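Local coordinates for flavin-nucleotide-binding protein (Mycobacterium smegmatis, PDB 4YBN) that binds FAD and heme b on a split beta-barrel scaffold and probably acts as an oxidoreductase related to pyridoxamine 5'-phosphate oxidases, at residues D27-P33 with E217-T221; E58-H62 with Y122-L126; G76-V81 with A105-F111. One frame throughout, in Å; residues are numbered along the deposited sequence.

Contact 1 of 3, residues D27-P33 with E217-T221; sequences DLLDTIP and ELRNT
N220, D30 and L218 carry the largest buried areas where the C-terminal tail, residues 217-221, lies against the exit of helix 22-29. The helix ends at L29; D30 (phi/psi -91/6) is the first residue outside it, I32 is extended (-96/127) and P33 (-90/-4) bends the chain just before strand 34-41. T31 turns back on the last turn, its OG1 donating to D27 O at 2.5 Å. The tail has no regular structure; the CA atoms of D30 and N220 come within 4.3 Å and those of T31 and R219 within 3.9 Å. N220 N donates to D30 O at 2.6 Å. With chi1 t, N220 sends its amide along the helix end, where ND2 donates to L29 O at 3.3 Å; ND2 also hydrogen-bonds F52 O. A water bridges L29 O (3.0 Å) and N220 O (2.8 Å). The D30 carboxylate (chi1 m) is held by a salt bridge to R54. R219 stays near the surface, its NH2 4.2 Å from D27 OD1, beyond a salt bridge. On the apolar side L218 (t, p) sets CD2 3.7 Å from P33 CD and 4.4 Å from I32 CD1, and both L218 and P33 pack on the second subunit. The tail thus binds by hydrogen-bonding the carbonyls of L29 and D30 at the helix exit, while a small apolar patch at its L218 end meets the dimer interface.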
loop_
_atom_site.group_PDB
_atom_site.type_symbol
_atom_site.label_atom_id
_atom_site.label_comp_id
_atom_site.label_asym_id
_atom_site.label_seq_id
_atom_site.Cartn_x
_atom_site.Cartn_y
_atom_site.Cartn_z
ATOM N N ASP A 27 15.297 2.739 4.899
ATOM C CA ASP A 27 14.401 3.064 5.956
ATOM C C ASP A 27 12.933 2.780 5.565
ATOM O O ASP A 27 12.190 2.147 6.310
ATOM C CB ASP A 27 14.552 4.538 6.358
ATOM C CG ASP A 27 13.719 4.866 7.572
ATOM O OD1 ASP A 27 14.043 4.335 8.658
ATOM O OD2 ASP A 27 12.717 5.626 7.448
ATOM N N LEU A 28 12.560 3.150 4.357
ATOM C CA LEU A 28 11.219 2.811 3.900
ATOM C C LEU A 28 11.033 1.353 3.779
ATOM O O LEU A 28 10.082 0.796 4.333
ATOM C CB LEU A 28 10.956 3.459 2.567
ATOM C CG LEU A 28 9.590 3.152 1.945
ATOM C CD1 LEU A 28 8.490 3.599 2.843
ATOM C CD2 LEU A 28 9.488 3.773 0.601
ATOM N N LEU A 29 11.994 0.661 3.154
ATOM C CA LEU A 29 11.875 -0.785 2.976
ATOM C C LEU A 29 11.936 -1.568 4.278
ATOM O O LEU A 29 11.420 -2.674 4.406
ATOM C CB LEU A 29 12.968 -1.279 2.032
ATOM C CG LEU A 29 12.976 -0.754 0.614
ATOM C CD1 LEU A 29 14.092 -1.296 -0.199
ATOM C CD2 LEU A 29 11.636 -0.998 -0.085
ATOM N N ASP A 30 12.548 -0.987 5.303
ATOM C CA ASP A 30 12.554 -1.605 6.576
ATOM C C ASP A 30 11.394 -1.199 7.448
ATOM O O ASP A 30 11.383 -1.545 8.620
ATOM C CB ASP A 30 13.816 -1.172 7.315
ATOM C CG ASP A 30 15.071 -1.772 6.675
ATOM O OD1 ASP A 30 14.913 -2.759 5.909
ATOM O OD2 ASP A 30 16.168 -1.234 6.930
ATOM N N THR A 31 10.457 -0.434 6.920
ATOM C CA THR A 31 9.304 -0.014 7.654
ATOM C C THR A 31 8.053 -0.760 7.166
ATOM O O THR A 31 7.304 -1.268 7.976
ATOM C CB THR A 31 9.101 1.507 7.480
ATOM O OG1 THR A 31 10.247 2.184 7.951
ATOM C CG2 THR A 31 7.877 1.994 8.297
ATOM N N ILE A 32 7.812 -0.773 5.870
ATOM C CA ILE A 32 6.562 -1.302 5.302
ATOM C C ILE A 32 6.801 -2.712 4.885
ATOM O O ILE A 32 7.721 -2.921 4.132
ATOM C CB ILE A 32 6.172 -0.469 4.041
ATOM C CG1 ILE A 32 6.038 1.027 4.411
ATOM C CG2 ILE A 32 4.867 -0.972 3.427
ATOM C CD1 ILE A 32 4.915 1.292 5.386
ATOM N N PRO A 33 5.985 -3.684 5.318
ATOM C CA PRO A 33 6.182 -5.072 4.929
ATOM C C PRO A 33 5.458 -5.533 3.654
ATOM O O PRO A 33 5.651 -6.655 3.226
ATOM C CB PRO A 33 5.633 -5.819 6.124
ATOM C CG PRO A 33 4.533 -4.993 6.569
ATOM C CD PRO A 33 4.920 -3.568 6.332
ATOM N N GLU A 217 4.667 1.643 16.159
ATOM C CA GLU A 217 4.396 1.768 14.765
ATOM C C GLU A 217 5.056 0.670 13.978
ATOM O O GLU A 217 6.191 0.269 14.182
ATOM C CB GLU A 217 4.832 3.119 14.232
ATOM C CG GLU A 217 4.014 4.263 14.786
ATOM C CD GLU A 217 4.459 5.615 14.246
ATOM O OE1 GLU A 217 5.229 5.685 13.263
ATOM O OE2 GLU A 217 4.022 6.619 14.810
ATOM N N LEU A 218 4.277 0.183 13.063
ATOM C CA LEU A 218 4.626 -0.921 12.214
ATOM C C LEU A 218 5.988 -0.697 11.627
ATOM O O LEU A 218 6.199 0.374 11.075
ATOM C CB LEU A 218 3.623 -0.946 11.072
ATOM C CG LEU A 218 4.056 -1.612 9.793
ATOM C CD1 LEU A 218 4.046 -3.115 10.050
ATOM C CD2 LEU A 218 3.207 -1.139 8.614
ATOM N N ARG A 219 6.898 -1.692 11.753
ATOM C CA ARG A 219 8.197 -1.685 11.017
ATOM C C ARG A 219 8.493 -3.050 10.325
ATOM O O ARG A 219 7.758 -4.023 10.509
ATOM C CB ARG A 219 9.375 -1.147 11.888
ATOM C CG ARG A 219 9.386 0.389 11.919
ATOM C CD ARG A 219 10.733 0.996 12.209
ATOM N NE ARG A 219 11.782 0.878 11.176
ATOM C CZ ARG A 219 13.070 0.660 11.460
ATOM N NH1 ARG A 219 13.440 0.454 12.722
ATOM N NH2 ARG A 219 13.993 0.600 10.493
ATOM N N ASN A 220 9.515 -3.072 9.475
ATOM C CA ASN A 220 9.949 -4.292 8.745
ATOM C C ASN A 220 11.442 -4.690 9.088
ATOM O O ASN A 220 12.213 -5.120 8.200
ATOM C CB ASN A 220 9.719 -4.102 7.219
ATOM C CG ASN A 220 9.604 -5.422 6.460
ATOM O OD1 ASN A 220 9.442 -6.472 7.075
ATOM N ND2 ASN A 220 9.656 -5.358 5.091
ATOM N N THR A 221 11.818 -4.487 10.363
ATOM C CA THR A 221 13.048 -5.008 10.975
ATOM C C THR A 221 13.054 -4.741 12.482
ATOM O O THR A 221 12.518 -3.724 12.944
ATOM C CB THR A 221 14.326 -4.396 10.393
ATOM O OG1 THR A 221 15.413 -5.283 10.675
ATOM C CG2 THR A 221 14.648 -2.991 10.989
HETATM O O HOH W 1 12.852 -5.111 5.448
#

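Contact 2 of 3, residues E58-H62 with Y122-L126; sequences ELVIH and YLDAL. With HEM (protoporphyrin IX containing Fe), chain F.
One residue of this strand-helix packing is also a heme ligand: H62 NE2 binds HEM FE at 2.5 Å. Strand 58-62 crosses helix 122-126 almost at right angles (-97°), the axes approaching to 9.3 Å. E58, V60 and H62 alternate toward the helix, which answers with Y122, L123 and L126; V60 and L126 have the closest CA atoms, 7.1 Å apart. At the strand's start Y122 OH donates to E58 OE1 at 2.7 Å, and V60 CG2 rests 4.1 Å from Y122 CD1. This is helix 116-130 packing across the beta-sheet of the split barrel, with strand 58-64 held between strands 44-55 and 149-155. L126 (t, p in the conformer given, one of two) slots between V60 and H62, its CD1 3.7 Å from V60 O and its CD2 a tight 3.1 Å from H62 ND1. H62 takes chi1 p, which carries its ring out to the iron; L123 CD2 lies 3.9 Å from H62 CB, while L123 CD1 touches HEM CBC at 3.6 Å. Y102 and K164 of the second subunit hydrogen-bond the same heme.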
loop_
_atom_site.group_PDB
_atom_site.type_symbol
_atom_site.label_atom_id
_atom_site.label_comp_id
_atom_site.label_asym_id
_atom_site.label_seq_id
_atom_site.Cartn_x
_atom_site.Cartn_y
_atom_site.Cartn_z
ATOM N N GLU A 58 19.131 -7.128 -1.174
ATOM C CA GLU A 58 18.110 -7.818 -1.931
ATOM C C GLU A 58 16.719 -7.601 -1.293
ATOM O O GLU A 58 16.594 -7.628 -0.068
ATOM C CB GLU A 58 18.435 -9.272 -2.008
ATOM C CG GLU A 58 19.372 -9.574 -3.166
ATOM C CD GLU A 58 19.906 -10.956 -3.101
ATOM O OE1 GLU A 58 20.281 -11.363 -1.957
ATOM O OE2 GLU A 58 19.901 -11.646 -4.157
ATOM N N LEU A 59 15.702 -7.432 -2.138
ATOM C CA LEU A 59 14.280 -7.539 -1.732
ATOM C C LEU A 59 13.757 -8.918 -1.970
ATOM O O LEU A 59 13.759 -9.467 -3.091
ATOM C CB LEU A 59 13.528 -6.506 -2.541
ATOM C CG LEU A 59 12.107 -6.104 -2.236
ATOM C CD1 LEU A 59 11.847 -4.702 -2.789
ATOM C CD2 LEU A 59 11.147 -7.119 -2.791
ATOM N N VAL A 60 13.333 -9.552 -0.906
ATOM C CA VAL A 60 13.014 -10.957 -0.936
ATOM C C VAL A 60 11.546 -11.234 -0.684
ATOM O O VAL A 60 10.990 -10.678 0.255
ATOM C CB VAL A 60 13.853 -11.687 0.142
ATOM C CG1 VAL A 60 13.604 -13.174 0.101
ATOM C CG2 VAL A 60 15.335 -11.353 -0.059
ATOM N N ILE A 61 10.944 -12.119 -1.476
ATOM C CA ILE A 61 9.578 -12.551 -1.273
ATOM C C ILE A 61 9.527 -14.038 -1.265
ATOM O O ILE A 61 10.466 -14.743 -1.697
ATOM C CB ILE A 61 8.640 -11.976 -2.383
ATOM C CG1 ILE A 61 9.042 -12.459 -3.802
ATOM C CG2 ILE A 61 8.689 -10.439 -2.321
ATOM C CD1 ILE A 61 8.246 -11.917 -4.950
ATOM N N HIS A 62 8.395 -14.559 -0.862
ATOM C CA HIS A 62 8.177 -15.959 -0.958
ATOM C C HIS A 62 6.753 -16.382 -1.085
ATOM O O HIS A 62 5.827 -15.603 -0.847
ATOM C CB HIS A 62 8.797 -16.629 0.250
ATOM C CG HIS A 62 7.964 -16.551 1.448
ATOM N ND1 HIS A 62 7.521 -15.348 1.942
ATOM C CD2 HIS A 62 7.431 -17.520 2.230
ATOM C CE1 HIS A 62 6.778 -15.581 3.013
ATOM N NE2 HIS A 62 6.712 -16.886 3.203
ATOM N N TYR A 122 17.671 -17.734 3.567
ATOM C CA TYR A 122 16.883 -16.549 3.170
ATOM C C TYR A 122 15.538 -16.521 3.857
ATOM O O TYR A 122 15.125 -15.442 4.318
ATOM C CB TYR A 122 16.697 -16.497 1.676
ATOM C CG TYR A 122 17.808 -15.843 0.916
ATOM C CD1 TYR A 122 17.841 -14.468 0.751
ATOM C CD2 TYR A 122 18.873 -16.580 0.396
ATOM C CE1 TYR A 122 18.820 -13.860 0.008
ATOM C CE2 TYR A 122 19.897 -15.941 -0.291
ATOM C CZ TYR A 122 19.832 -14.569 -0.485
ATOM O OH TYR A 122 20.815 -13.926 -1.179
ATOM N N LEU A 123 14.890 -17.683 4.048
ATOM C CA LEU A 123 13.611 -17.699 4.713
ATOM C C LEU A 123 13.697 -17.327 6.198
ATOM O O LEU A 123 12.884 -16.572 6.699
ATOM C CB LEU A 123 12.862 -19.011 4.530
ATOM C CG LEU A 123 12.450 -19.244 3.089
ATOM C CD1 LEU A 123 11.897 -20.635 2.907
ATOM C CD2 LEU A 123 11.391 -18.249 2.596
ATOM N N ASP A 124 14.752 -17.759 6.857
ATOM C CA ASP A 124 15.024 -17.391 8.208
ATOM C C ASP A 124 15.199 -15.888 8.257
ATOM O O ASP A 124 14.638 -15.203 9.159
ATOM C CB ASP A 124 16.282 -18.074 8.757
ATOM C CG ASP A 124 16.074 -19.580 9.110
ATOM O OD1 ASP A 124 14.977 -20.156 8.915
ATOM O OD2 ASP A 124 17.064 -20.192 9.563
ATOM N N ALA A 125 16.024 -15.360 7.377
ATOM C CA ALA A 125 16.227 -13.897 7.391
ATOM C C ALA A 125 14.902 -13.153 7.069
ATOM O O ALA A 125 14.637 -12.141 7.655
ATOM C CB ALA A 125 17.324 -13.470 6.458
ATOM N N LEU A 126 14.093 -13.688 6.164
ATOM C CA LEU A 126 12.788 -13.095 5.814
ATOM C C LEU A 126 11.882 -13.111 7.022
ATOM O O LEU A 126 11.323 -12.073 7.408
ATOM C CB LEU A 126 12.124 -13.825 4.617
ATOM C CG LEU A 126 10.767 -13.293 4.102
ATOM C CD1 LEU A 126 10.897 -11.820 3.821
ATOM C CD2 LEU A 126 10.184 -13.992 2.838
HETATM C CHA HEM F . 2.058 -18.060 1.864
HETATM C CHB HEM F . 3.451 -14.828 5.127
HETATM C CHC HEM F . 7.087 -17.713 6.532
HETATM C CHD HEM F . 5.803 -20.836 3.098
HETATM C C1A HEM F . 2.113 -16.948 2.649
HETATM C C2A HEM F . 1.183 -15.881 2.572
HETATM C C3A HEM F . 1.598 -14.957 3.477
HETATM C C4A HEM F . 2.762 -15.462 4.116
HETATM C CMA HEM F . 0.891 -13.652 3.748
HETATM C CAA HEM F . -0.019 -15.753 1.646
HETATM C CBA HEM F . -1.210 -16.657 1.999
HETATM C CGA HEM F . -2.310 -16.425 0.985
HETATM O O1A HEM F . -3.365 -15.839 1.337
HETATM O O2A HEM F . -2.185 -16.812 -0.207
HETATM C C1B HEM F . 4.554 -15.350 5.823
HETATM C C2B HEM F . 5.159 -14.680 6.932
HETATM C C3B HEM F . 6.204 -15.455 7.344
HETATM C C4B HEM F . 6.197 -16.662 6.458
HETATM C CMB HEM F . 4.763 -13.347 7.528
HETATM C CAB HEM F . 7.039 -15.099 8.523
HETATM C CBB HEM F . 7.782 -15.987 9.161
HETATM C C1C HEM F . 7.108 -18.843 5.693
HETATM C C2C HEM F . 8.170 -19.794 5.606
HETATM C C3C HEM F . 7.806 -20.709 4.616
HETATM C C4C HEM F . 6.504 -20.281 4.113
HETATM C CMC HEM F . 9.414 -19.816 6.451
HETATM C CAC HEM F . 8.532 -21.937 4.238
HETATM C CBC HEM F . 9.545 -22.521 4.918
HETATM C C1D HEM F . 4.668 -20.309 2.512
HETATM C C2D HEM F . 3.950 -21.024 1.434
HETATM C C3D HEM F . 2.916 -20.246 1.121
HETATM C C4D HEM F . 3.009 -19.062 1.973
HETATM C CMD HEM F . 4.266 -22.356 0.803
HETATM C CAD HEM F . 1.836 -20.483 0.114
HETATM C CBD HEM F . 0.566 -20.976 0.838
HETATM C CGD HEM F . -0.435 -21.605 -0.114
HETATM O O1D HEM F . -0.674 -22.840 -0.094
HETATM O O2D HEM F . -1.026 -20.878 -0.941
HETATM N NA HEM F . 3.067 -16.677 3.595
HETATM N NB HEM F . 5.171 -16.525 5.601
HETATM N NC HEM F . 6.161 -19.123 4.724
HETATM N ND HEM F . 4.063 -19.148 2.797
HETATM FE FE HEM F . 4.605 -17.877 4.078
#

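Contact 3 of 3, residues G76-V81 with A105-F111; sequences GAPAAV and ATLFGTF. With FAD (flavin-adenine dinucleotide), chain K.
Strands 78-81 and 105-108 run antiparallel (168°), their axes 4.5 Å apart at closest approach. A79-G109 and V81-L107 are hydrogen-bonded pairs: A79 N to G109 O is 2.8 Å and G109 N to A79 O 3.2 Å; V81 N to L107 O is 2.7 Å and L107 N to V81 O 2.9 Å. Between them lies the non-hydrogen-bonded pair A80-F108, CA-CA 4.5 Å. On one face the A80 methyl is the low point beside which the F108 ring (chi1 m) settles, A80 CB 3.7 Å from F108 CD1. On the other, V81 is the bump, set between L107 and the F111 ring: its CB sits 4.3 Å from L107 CB, and its CG2 3.9 Å from F111 CZ. G109 (phi/psi 163/-160), where the chain turns a corner, has no side chain on this face, and the F111 ring (chi1 m) swings in to meet the A79 methyl, F111 CE1 lying 4.0 Å from A79 CB. G76, with positive phi, ends helix 68-74 in a Schellman motif; its O touches T110 CG2 at 3.6 Å. Water bridges A77 O (2.7 Å) to F111 N (2.9 Å). T106 OG1 lies 3.2 Å from FAD C2A, and F108 CZ 3.7 Å from FAD O3B. This is the open end of the hairpin 78-91/99-108 in the split barrel, flanking the adenosine part of an FAD pocket that the second subunit completes.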
loop_
_atom_site.group_PDB
_atom_site.type_symbol
_atom_site.label_atom_id
_atom_site.label_comp_id
_atom_site.label_asym_id
_atom_site.label_seq_id
_atom_site.Cartn_x
_atom_site.Cartn_y
_atom_site.Cartn_z
ATOM N N GLY A 76 11.326 -15.563 -14.970
ATOM C CA GLY A 76 12.037 -14.455 -15.518
ATOM C C GLY A 76 11.208 -13.244 -15.903
ATOM O O GLY A 76 11.743 -12.303 -16.460
ATOM N N ALA A 77 9.922 -13.169 -15.548
ATOM C CA ALA A 77 9.101 -11.967 -15.900
ATOM C C ALA A 77 9.703 -10.699 -15.320
ATOM O O ALA A 77 9.866 -10.553 -14.102
ATOM C CB ALA A 77 7.658 -12.156 -15.419
ATOM N N PRO A 78 10.015 -9.742 -16.166
ATOM C CA PRO A 78 10.497 -8.471 -15.655
ATOM C C PRO A 78 9.417 -7.872 -14.732
ATOM O O PRO A 78 8.264 -8.050 -15.004
ATOM C CB PRO A 78 10.642 -7.647 -16.902
ATOM C CG PRO A 78 10.935 -8.623 -17.963
ATOM C CD PRO A 78 10.046 -9.785 -17.645
ATOM N N ALA A 79 9.807 -7.183 -13.676
ATOM C CA ALA A 79 8.842 -6.798 -12.633
ATOM C C ALA A 79 9.077 -5.385 -12.264
ATOM O O ALA A 79 10.195 -4.845 -12.425
ATOM C CB ALA A 79 9.068 -7.650 -11.426
ATOM N N ALA A 80 8.075 -4.763 -11.688
ATOM C CA ALA A 80 8.296 -3.495 -11.058
ATOM C C ALA A 80 7.685 -3.644 -9.658
ATOM O O ALA A 80 6.591 -4.183 -9.526
ATOM C CB ALA A 80 7.672 -2.370 -11.888
ATOM N N VAL A 81 8.366 -3.168 -8.620
ATOM C CA VAL A 81 7.956 -3.423 -7.259
ATOM C C VAL A 81 7.678 -2.105 -6.630
ATOM O O VAL A 81 8.548 -1.232 -6.653
ATOM C CB VAL A 81 9.050 -4.166 -6.496
ATOM C CG1 VAL A 81 8.675 -4.363 -5.040
ATOM C CG2 VAL A 81 9.263 -5.517 -7.100
ATOM N N ALA A 105 8.601 3.930 -2.960
ATOM C CA ALA A 105 9.772 3.501 -3.739
ATOM C C ALA A 105 9.279 2.612 -4.815
ATOM O O ALA A 105 8.317 1.856 -4.626
ATOM C CB ALA A 105 10.744 2.789 -2.834
ATOM N N THR A 106 9.939 2.676 -5.963
ATOM C CA THR A 106 9.665 1.788 -7.062
ATOM C C THR A 106 11.009 1.162 -7.511
ATOM O O THR A 106 11.988 1.893 -7.640
ATOM C CB THR A 106 9.064 2.518 -8.254
ATOM O OG1 THR A 106 8.030 3.414 -7.795
ATOM C CG2 THR A 106 8.429 1.477 -9.137
ATOM N N LEU A 107 11.059 -0.161 -7.578
ATOM C CA LEU A 107 12.233 -0.943 -7.991
ATOM C C LEU A 107 11.949 -1.821 -9.241
ATOM O O LEU A 107 10.878 -2.378 -9.378
ATOM C CB LEU A 107 12.682 -1.887 -6.895
ATOM C CG LEU A 107 12.980 -1.096 -5.607
ATOM C CD1 LEU A 107 11.757 -1.032 -4.674
ATOM C CD2 LEU A 107 14.177 -1.692 -4.898
ATOM N N PHE A 108 12.937 -2.021 -10.105
ATOM C CA PHE A 108 12.662 -2.688 -11.389
ATOM C C PHE A 108 13.712 -3.756 -11.514
ATOM O O PHE A 108 14.851 -3.470 -11.204
ATOM C CB PHE A 108 12.908 -1.668 -12.501
ATOM C CG PHE A 108 11.993 -0.495 -12.452
ATOM C CD1 PHE A 108 10.703 -0.601 -12.981
ATOM C CD2 PHE A 108 12.401 0.706 -11.904
ATOM C CE1 PHE A 108 9.824 0.488 -12.973
ATOM C CE2 PHE A 108 11.542 1.811 -11.886
ATOM C CZ PHE A 108 10.246 1.685 -12.435
ATOM N N GLY A 109 13.337 -4.921 -11.992
ATOM C CA GLY A 109 14.275 -5.889 -12.435
ATOM C C GLY A 109 13.629 -7.228 -12.527
ATOM O O GLY A 109 12.404 -7.357 -12.541
ATOM N N THR A 110 14.476 -8.240 -12.517
ATOM C CA THR A 110 14.061 -9.618 -12.646
ATOM C C THR A 110 14.395 -10.306 -11.370
ATOM O O THR A 110 15.527 -10.261 -10.900
ATOM C CB THR A 110 14.780 -10.263 -13.888
ATOM O OG1 THR A 110 14.441 -9.483 -15.023
ATOM C CG2 THR A 110 14.364 -11.656 -14.125
ATOM N N PHE A 111 13.400 -10.924 -10.771
ATOM C CA PHE A 111 13.642 -11.735 -9.621
ATOM C C PHE A 111 14.472 -12.999 -9.965
ATOM O O PHE A 111 14.279 -13.645 -11.006
ATOM C CB PHE A 111 12.380 -12.162 -8.980
ATOM C CG PHE A 111 11.726 -11.105 -8.156
ATOM C CD1 PHE A 111 10.841 -10.258 -8.720
ATOM C CD2 PHE A 111 11.916 -11.036 -6.768
ATOM C CE1 PHE A 111 10.193 -9.309 -7.983
ATOM C CE2 PHE A 111 11.292 -10.062 -6.021
ATOM C CZ PHE A 111 10.416 -9.213 -6.624
HETATM P PA FAD K . 6.404 9.372 -14.696
HETATM O O1A FAD K . 7.219 10.456 -15.343
HETATM O O2A FAD K . 5.247 8.831 -15.482
HETATM O O5B FAD K . 7.444 8.204 -14.162
HETATM C C5B FAD K . 8.872 8.290 -14.354
HETATM C C4B FAD K . 9.636 7.600 -13.214
HETATM O O4B FAD K . 9.471 8.351 -11.996
HETATM C C3B FAD K . 9.112 6.226 -12.776
HETATM O O3B FAD K . 9.425 5.125 -13.650
HETATM C C2B FAD K . 9.607 6.104 -11.324
HETATM O O2B FAD K . 10.910 5.540 -11.248
HETATM C C1B FAD K . 9.663 7.555 -10.826
HETATM N N9A FAD K . 8.574 7.774 -9.869
HETATM C C8A FAD K . 7.457 8.465 -10.204
HETATM N N7A FAD K . 6.584 8.473 -9.154
HETATM C C5A FAD K . 7.143 7.781 -8.144
HETATM C C6A FAD K . 6.692 7.430 -6.773
HETATM N N6A FAD K . 5.482 7.894 -6.387
HETATM N N1A FAD K . 7.540 6.702 -5.985
HETATM C C2A FAD K . 8.748 6.256 -6.446
HETATM N N3A FAD K . 9.188 6.559 -7.687
HETATM C C4A FAD K . 8.458 7.312 -8.589
HETATM N N1 FAD K . -0.000 11.511 -8.055
HETATM C C2 FAD K . -1.080 12.115 -8.633
HETATM O O2 FAD K . -0.834 12.577 -9.771
HETATM N N3 FAD K . -2.298 12.186 -8.018
HETATM C C4 FAD K . -2.536 11.585 -6.794
HETATM O O4 FAD K . -3.621 11.531 -6.148
HETATM C C4X FAD K . -1.397 10.943 -6.100
HETATM N N5 FAD K . -1.546 10.335 -4.897
HETATM C C5X FAD K . -0.481 9.706 -4.333
HETATM C C6 FAD K . -0.618 9.115 -3.120
HETATM C C7 FAD K . 0.479 8.514 -2.531
HETATM C C7M FAD K . 0.342 7.839 -1.206
HETATM C C8 FAD K . 1.801 8.460 -3.192
HETATM C C8M FAD K . 2.968 7.744 -2.561
HETATM C C9 FAD K . 1.940 9.065 -4.406
HETATM C C9A FAD K . 0.844 9.680 -4.994
HETATM N N10 FAD K . 0.982 10.265 -6.254
HETATM C C10 FAD K . -0.103 10.927 -6.825
HETATM C "C1'" FAD K . 2.301 10.291 -6.937
HETATM C "C2'" FAD K . 2.416 9.398 -8.143
HETATM O "O2'" FAD K . 2.978 8.157 -7.722
HETATM C "C3'" FAD K . 3.402 10.073 -9.101
HETATM O "O3'" FAD K . 4.596 10.492 -8.358
HETATM C "C4'" FAD K . 2.704 11.245 -9.842
HETATM O "O4'" FAD K . 1.534 10.780 -10.573
HETATM C "C5'" FAD K . 3.673 11.911 -10.801
HETATM O "O5'" FAD K . 4.300 10.891 -11.563
HETATM P P FAD K . 5.243 11.241 -12.817
HETATM O O1P FAD K . 6.290 12.152 -12.229
HETATM O O2P FAD K . 4.404 11.690 -13.957
HETATM O O3P FAD K . 5.897 9.844 -13.213
HETATM O O HOH W 2 11.040 -11.930 -12.079
#

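From the N terminus, helix 22-29 and the turn after it come first, and contact 1 joins them to the last modelled residues, closing a loop that spans most of the chain. Within it, contact 2 ties strand 58-64 to helix 116-130, and the smaller loop of contact 3, the hairpin 78-91/99-108, falls inside that of contact 2; none of the three cross. Strand 110-113 leads from contact 3 into the helix of contact 2. The two meet in the barrel interior, where I61 packs on F111, and L59 on F111, V81 and L107. Contact 1 reaches contact 3 through L28 against A105 but does not touch contact 2. Contacts 1 and 3 both border the second subunit.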